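Local coordinates for hydrolase, haloacid dehalogenase-like family (Porphyromonas gingivalis, PDB 2I6X), which is a predicted hydrolase of the haloacid dehalogenase-like (HAD) superfamily, probably hydrolysing its substrate at the C-terminal edge of a parallel beta-sheet, with its natural substrate not established, at residues G164-E168 with L186-T190; R6-L12 with Y105-S111. All blocks are in the same frame, centred on the assembly; numbering follows the deposited sequence.

Contact 1. Residues G164-E168 with L186-T190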
loop_
_atom_site.group_PDB
_atom_site.type_symbol
_atom_site.label_atom_id
_atom_site.label_comp_id
_atom_site.label_asym_id
_atom_site.label_seq_id
_atom_site.Cartn_x
_atom_site.Cartn_y
_atom_site.Cartn_z
ATOM N N GLY A 164 1.105 2.481 19.538
ATOM C CA GLY A 164 0.269 2.416 20.736
ATOM C C GLY A 164 -1.234 2.442 20.486
ATOM O O GLY A 164 -2.008 2.720 21.391
HETATM N N MSE A 165 -1.652 2.152 19.263
HETATM C CA MSE A 165 -3.072 2.084 18.938
HETATM C C MSE A 165 -3.736 0.851 19.550
HETATM O O MSE A 165 -3.206 -0.268 19.481
HETATM C CB MSE A 165 -3.276 2.104 17.422
HETATM C CG MSE A 165 -2.761 0.860 16.705
HETATM SE SE MSE A 165 -3.013 0.948 14.769
HETATM C CE MSE A 165 -1.943 2.502 14.283
ATOM N N LYS A 166 -4.883 1.074 20.183
ATOM C CA LYS A 166 -5.776 -0.013 20.589
ATOM C C LYS A 166 -6.608 -0.443 19.371
ATOM O O LYS A 166 -7.264 0.399 18.733
ATOM C CB LYS A 166 -6.676 0.445 21.738
ATOM C CG LYS A 166 -5.899 0.900 22.957
ATOM C CD LYS A 166 -6.785 1.132 24.155
ATOM C CE LYS A 166 -6.076 1.999 25.175
ATOM N NZ LYS A 166 -6.875 2.164 26.431
ATOM N N PRO A 167 -6.542 -1.735 19.002
ATOM C CA PRO A 167 -7.343 -2.225 17.856
ATOM C C PRO A 167 -8.838 -1.887 17.937
ATOM O O PRO A 167 -9.449 -1.527 16.930
ATOM C CB PRO A 167 -7.095 -3.740 17.866
ATOM C CG PRO A 167 -5.761 -3.887 18.540
ATOM C CD PRO A 167 -5.703 -2.804 19.586
ATOM N N GLU A 168 -9.437 -1.974 19.127
ATOM C CA GLU A 168 -10.854 -1.676 19.219
ATOM C C GLU A 168 -11.169 -0.183 19.099
ATOM O O GLU A 168 -12.329 0.211 19.065
ATOM C CB GLU A 168 -11.486 -2.285 20.461
ATOM C CG GLU A 168 -11.140 -1.581 21.760
ATOM C CD GLU A 168 -9.907 -2.169 22.443
ATOM O OE1 GLU A 168 -9.894 -2.121 23.707
ATOM O OE2 GLU A 168 -8.986 -2.682 21.711
ATOM N N LEU A 186 -7.554 -9.601 14.999
ATOM C CA LEU A 186 -6.840 -8.823 15.982
ATOM C C LEU A 186 -7.682 -7.791 16.749
ATOM O O LEU A 186 -7.162 -7.134 17.657
ATOM C CB LEU A 186 -5.622 -8.156 15.296
ATOM C CG LEU A 186 -4.583 -9.203 14.866
ATOM C CD1 LEU A 186 -3.486 -8.543 14.060
ATOM C CD2 LEU A 186 -4.023 -10.019 16.076
ATOM N N GLY A 187 -8.951 -7.623 16.366
ATOM C CA GLY A 187 -9.864 -6.759 17.097
ATOM C C GLY A 187 -10.106 -5.380 16.492
ATOM O O GLY A 187 -10.789 -4.559 17.118
ATOM N N PHE A 188 -9.573 -5.124 15.287
ATOM C CA PHE A 188 -9.864 -3.878 14.550
ATOM C C PHE A 188 -11.306 -3.773 14.046
ATOM O O PHE A 188 -11.941 -4.787 13.755
ATOM C CB PHE A 188 -8.917 -3.680 13.352
ATOM C CG PHE A 188 -7.476 -3.502 13.736
ATOM C CD1 PHE A 188 -6.922 -2.230 13.837
ATOM C CD2 PHE A 188 -6.656 -4.611 13.985
ATOM C CE1 PHE A 188 -5.598 -2.057 14.184
ATOM C CE2 PHE A 188 -5.325 -4.453 14.332
ATOM C CZ PHE A 188 -4.784 -3.179 14.448
ATOM N N HIS A 189 -11.805 -2.534 13.981
ATOM C CA HIS A 189 -12.902 -2.157 13.078
ATOM C C HIS A 189 -12.343 -2.150 11.675
ATOM O O HIS A 189 -11.221 -1.696 11.466
ATOM C CB HIS A 189 -13.481 -0.793 13.439
ATOM C CG HIS A 189 -14.035 -0.762 14.823
ATOM N ND1 HIS A 189 -15.293 -1.243 15.125
ATOM C CD2 HIS A 189 -13.473 -0.406 16.002
ATOM C CE1 HIS A 189 -15.494 -1.152 16.430
ATOM N NE2 HIS A 189 -14.408 -0.641 16.985
ATOM N N THR A 190 -13.093 -2.715 10.733
ATOM C CA THR A 190 -12.603 -2.780 9.364
ATOM C C THR A 190 -13.613 -2.197 8.399
ATOM O O THR A 190 -14.816 -2.127 8.695
ATOM C CB THR A 190 -12.198 -4.223 8.893
ATOM O OG1 THR A 190 -13.335 -5.092 8.939
ATOM C CG2 THR A 190 -11.042 -4.815 9.728
#
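The Schellman motif that ends helix 177-185 at Gly187 turns the chain into strand 189-191 and lays Phe188 against Pro167. Pro167 CB stands almost squarely over one ring face, 3.9 Å from the Phe188 centroid and 8° off the ring normal, a CH-pi contact. The Phe188 CB bond leads away from residues 164-168, yet with CG beside the backbone N (chi1 -64°) the ring reaches back to the proline. Met165, a selenomethionine, meets the same ring at its edge: SE lies 4.0 Å from Phe188 CE1, a Met-aromatic contact in which the two side chains cross at about a right angle. Proline and selenium thus restrict the ring from its face and its rim. Between the backbones, Phe188 CA points its hydrogen almost straight at Pro167 O (CA to O 3.4 Å). The pyrrolidine ring also meets a carbonyl oxygen, Pro167 CB sitting 3.4 Å from Leu186 O. Gly187 has no side chain to crowd Pro167, whose CB faces it. Beyond the proline, the His189 ring turns its edge to Glu168 O, which lies in the ring plane; the NE2 bond to that oxygen is weak, 3.1 Å long and bent to 128°. The contact joins the turn after helix 153-163 to the start of an outermost strand. His189 pairs through its backbone with Phe172 of strand 170-173, while Phe188 also packs on Met159 and Ile160 of helix 153-163 and on Ala183 of helix 177-185.

Contact 2. Residues R6-L12 with Y105-S111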
loop_
_atom_site.group_PDB
_atom_site.type_symbol
_atom_site.label_atom_id
_atom_site.label_comp_id
_atom_site.label_asym_id
_atom_site.label_seq_id
_atom_site.Cartn_x
_atom_site.Cartn_y
_atom_site.Cartn_z
ATOM N N ARG A 6 -10.597 6.332 17.450
ATOM C CA ARG A 6 -9.536 7.310 17.719
ATOM C C ARG A 6 -8.434 7.301 16.637
ATOM O O ARG A 6 -7.768 8.315 16.407
ATOM C CB ARG A 6 -8.881 7.023 19.078
ATOM C CG ARG A 6 -9.775 7.227 20.298
ATOM C CD ARG A 6 -8.911 7.626 21.497
ATOM N NE ARG A 6 -9.564 7.410 22.794
ATOM C CZ ARG A 6 -10.493 8.205 23.329
ATOM N NH1 ARG A 6 -10.910 9.295 22.684
ATOM N NH2 ARG A 6 -11.014 7.906 24.516
ATOM N N ASN A 7 -8.244 6.143 15.998
ATOM C CA ASN A 7 -7.189 5.932 15.023
ATOM C C ASN A 7 -7.773 5.384 13.723
ATOM O O ASN A 7 -8.752 4.633 13.746
ATOM C CB ASN A 7 -6.126 4.958 15.547
ATOM C CG ASN A 7 -5.924 5.053 17.052
ATOM O OD1 ASN A 7 -5.358 6.027 17.561
ATOM N ND2 ASN A 7 -6.388 4.041 17.774
ATOM N N ILE A 8 -7.189 5.775 12.595
ATOM C CA ILE A 8 -7.631 5.256 11.328
ATOM C C ILE A 8 -6.383 4.859 10.567
ATOM O O ILE A 8 -5.433 5.633 10.504
ATOM C CB ILE A 8 -8.451 6.307 10.496
ATOM C CG1 ILE A 8 -9.609 6.905 11.304
ATOM C CG2 ILE A 8 -8.991 5.689 9.203
ATOM C CD1 ILE A 8 -9.942 8.301 10.870
ATOM N N VAL A 9 -6.400 3.660 9.986
ATOM C CA VAL A 9 -5.281 3.088 9.244
ATOM C C VAL A 9 -5.764 2.837 7.831
ATOM O O VAL A 9 -6.823 2.251 7.636
ATOM C CB VAL A 9 -4.825 1.719 9.856
ATOM C CG1 VAL A 9 -3.698 1.084 9.007
ATOM C CG2 VAL A 9 -4.378 1.889 11.295
ATOM N N PHE A 10 -4.990 3.284 6.845
ATOM C CA PHE A 10 -5.353 3.151 5.442
ATOM C C PHE A 10 -4.354 2.268 4.739
ATOM O O PHE A 10 -3.158 2.336 5.031
ATOM C CB PHE A 10 -5.294 4.524 4.766
ATOM C CG PHE A 10 -6.283 5.512 5.297
ATOM C CD1 PHE A 10 -7.504 5.716 4.648
ATOM C CD2 PHE A 10 -5.996 6.264 6.427
ATOM C CE1 PHE A 10 -8.426 6.637 5.137
ATOM C CE2 PHE A 10 -6.913 7.165 6.923
ATOM C CZ PHE A 10 -8.131 7.352 6.271
ATOM N N ASP A 11 -4.815 1.466 3.783
ATOM C CA ASP A 11 -3.875 0.931 2.772
ATOM C C ASP A 11 -3.629 2.042 1.725
ATOM O O ASP A 11 -4.357 3.023 1.671
ATOM C CB ASP A 11 -4.473 -0.315 2.115
ATOM C CG ASP A 11 -3.474 -1.114 1.297
ATOM O OD1 ASP A 11 -2.234 -0.883 1.342
ATOM O OD2 ASP A 11 -3.966 -2.006 0.570
ATOM N N LEU A 12 -2.609 1.872 0.897
ATOM C CA LEU A 12 -2.283 2.799 -0.152
ATOM C C LEU A 12 -2.936 2.315 -1.451
ATOM O O LEU A 12 -3.928 2.912 -1.909
ATOM C CB LEU A 12 -0.758 2.911 -0.306
ATOM C CG LEU A 12 -0.232 3.954 -1.313
ATOM C CD1 LEU A 12 -0.723 5.377 -1.015
ATOM C CD2 LEU A 12 1.291 3.897 -1.338
ATOM N N TYR A 105 -7.952 12.778 14.650
ATOM C CA TYR A 105 -7.616 11.359 14.657
ATOM C C TYR A 105 -6.130 11.220 14.488
ATOM O O TYR A 105 -5.461 12.099 13.900
ATOM C CB TYR A 105 -8.314 10.595 13.502
ATOM C CG TYR A 105 -9.810 10.627 13.607
ATOM C CD1 TYR A 105 -10.487 9.725 14.435
ATOM C CD2 TYR A 105 -10.558 11.581 12.895
ATOM C CE1 TYR A 105 -11.860 9.767 14.563
ATOM C CE2 TYR A 105 -11.953 11.645 13.018
ATOM C CZ TYR A 105 -12.602 10.734 13.869
ATOM O OH TYR A 105 -13.985 10.783 14.008
ATOM N N ARG A 106 -5.632 10.097 14.986
ATOM C CA ARG A 106 -4.328 9.627 14.633
ATOM C C ARG A 106 -4.461 8.777 13.363
ATOM O O ARG A 106 -5.315 7.890 13.291
ATOM C CB ARG A 106 -3.752 8.843 15.797
ATOM C CG ARG A 106 -3.418 9.730 16.969
ATOM C CD ARG A 106 -2.761 8.941 18.072
ATOM N NE ARG A 106 -1.378 8.571 17.769
ATOM C CZ ARG A 106 -0.796 7.453 18.203
ATOM N NH1 ARG A 106 -1.483 6.573 18.934
ATOM N NH2 ARG A 106 0.469 7.200 17.881
ATOM N N LEU A 107 -3.633 9.075 12.362
ATOM C CA LEU A 107 -3.751 8.510 11.033
ATOM C C LEU A 107 -2.501 7.751 10.688
ATOM O O LEU A 107 -1.392 8.226 10.913
ATOM C CB LEU A 107 -3.955 9.623 10.000
ATOM C CG LEU A 107 -5.176 10.507 10.225
ATOM C CD1 LEU A 107 -5.239 11.595 9.182
ATOM C CD2 LEU A 107 -6.478 9.680 10.263
ATOM N N PHE A 108 -2.686 6.561 10.131
ATOM C CA PHE A 108 -1.588 5.669 9.806
ATOM C C PHE A 108 -1.796 5.051 8.432
ATOM O O PHE A 108 -2.917 4.911 7.980
ATOM C CB PHE A 108 -1.472 4.598 10.884
ATOM C CG PHE A 108 -1.315 5.171 12.262
ATOM C CD1 PHE A 108 -0.053 5.551 12.734
ATOM C CD2 PHE A 108 -2.432 5.372 13.074
ATOM C CE1 PHE A 108 0.088 6.116 13.990
ATOM C CE2 PHE A 108 -2.288 5.913 14.342
ATOM C CZ PHE A 108 -1.029 6.286 14.799
ATOM N N LEU A 109 -0.696 4.726 7.764
ATOM C CA LEU A 109 -0.740 3.929 6.551
ATOM C C LEU A 109 -0.152 2.537 6.831
ATOM O O LEU A 109 0.927 2.416 7.426
ATOM C CB LEU A 109 0.006 4.626 5.407
ATOM C CG LEU A 109 -0.148 4.019 3.999
ATOM C CD1 LEU A 109 -1.394 4.539 3.278
ATOM C CD2 LEU A 109 1.128 4.258 3.142
ATOM N N LEU A 110 -0.866 1.488 6.434
ATOM C CA LEU A 110 -0.286 0.152 6.503
ATOM C C LEU A 110 -0.396 -0.454 5.105
ATOM O O LEU A 110 -1.474 -0.809 4.639
ATOM C CB LEU A 110 -0.923 -0.745 7.580
ATOM C CG LEU A 110 -0.429 -2.195 7.607
ATOM C CD1 LEU A 110 1.035 -2.210 7.972
ATOM C CD2 LEU A 110 -1.250 -3.139 8.550
ATOM N N SER A 111 0.762 -0.611 4.472
ATOM C CA SER A 111 0.792 -0.896 3.059
ATOM C C SER A 111 1.809 -1.960 2.674
ATOM O O SER A 111 2.956 -1.902 3.105
ATOM C CB SER A 111 1.061 0.419 2.312
ATOM O OG SER A 111 1.358 0.168 0.976
HETATM O O HOH W 1 -0.443 -0.564 -0.786
#
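Ile8 puts CD1 over one face of the Tyr105 ring, 3.9 Å from its centroid and displaced toward the rim, a CH-pi contact. Ile8 CD1 also lies 3.8 Å from Leu107 CD2, where the two aliphatic chains run side by side. On the opposite face of the sheet, Val9 CG1, placed anti to the backbone N (chi1 176°), reaches Leu110 CB at 3.6 Å, and CG2 rests near Phe108 CB. Further along that face, the rim of the Phe108 ring, at CZ, approaches the flat side of the Arg106 guanidinium, whose NH2 bonds Ser163 O. Asn7 runs beside Arg106, its amide nearly perpendicular to the guanidinium and its ND2 given to Thr170. Parallel pairing beneath these groups uses five backbone hydrogen bonds, from Arg106 N to Arg6 O up to Leu110 N to Phe10 O at 2.8 Å. At the C-terminal ends of the strands, a water donates to Asp11 OD1 (2.8 Å) and accepts from Ser111 OG (2.6 Å). OD1 also takes a weak bond from Leu12 N, which helps hold the carboxylate. Lys150, bonded to Leu110 O, forms a long, weak ion pair with OD1, while Asp174 and Asp175 approach OD2. This grouping is consistent with the HAD active site, Asp11 and Ser111 occupying the places of the first and second HAD motifs. Strands 7-10 and 106-111 form the middle of the parallel sheet: helix 92-101 packs on Ile8, Phe10 and Leu107, helix 153-163 on Phe108 and Leu110, and strand 170-173 pairs with the other edge of strand 7-10, the central strand, away from 106-111.

Both contacts belong to one five-stranded parallel sheet, ordered 139-142, 106-111, 7-10, 170-173, 189-191. Contact 2 pairs its second and third strands, whereas contact 1 joins the loop entering strand 170-173 to the start of edge strand 189-191. Their centres are about 11 Å apart, and Met165 bridges them, SE lying 3.8 Å from Val9 CG2. Along the chain they are in series, contact 2 closing at Ser111 before contact 1 opens at Gly164. Helix 153-163 packs on residues of both. The pair therefore spans the Rossmann-like HAD core from its centre, where the presumed active site sits at the strand ends, to its edge near the opposite, N-terminal ends of the strands.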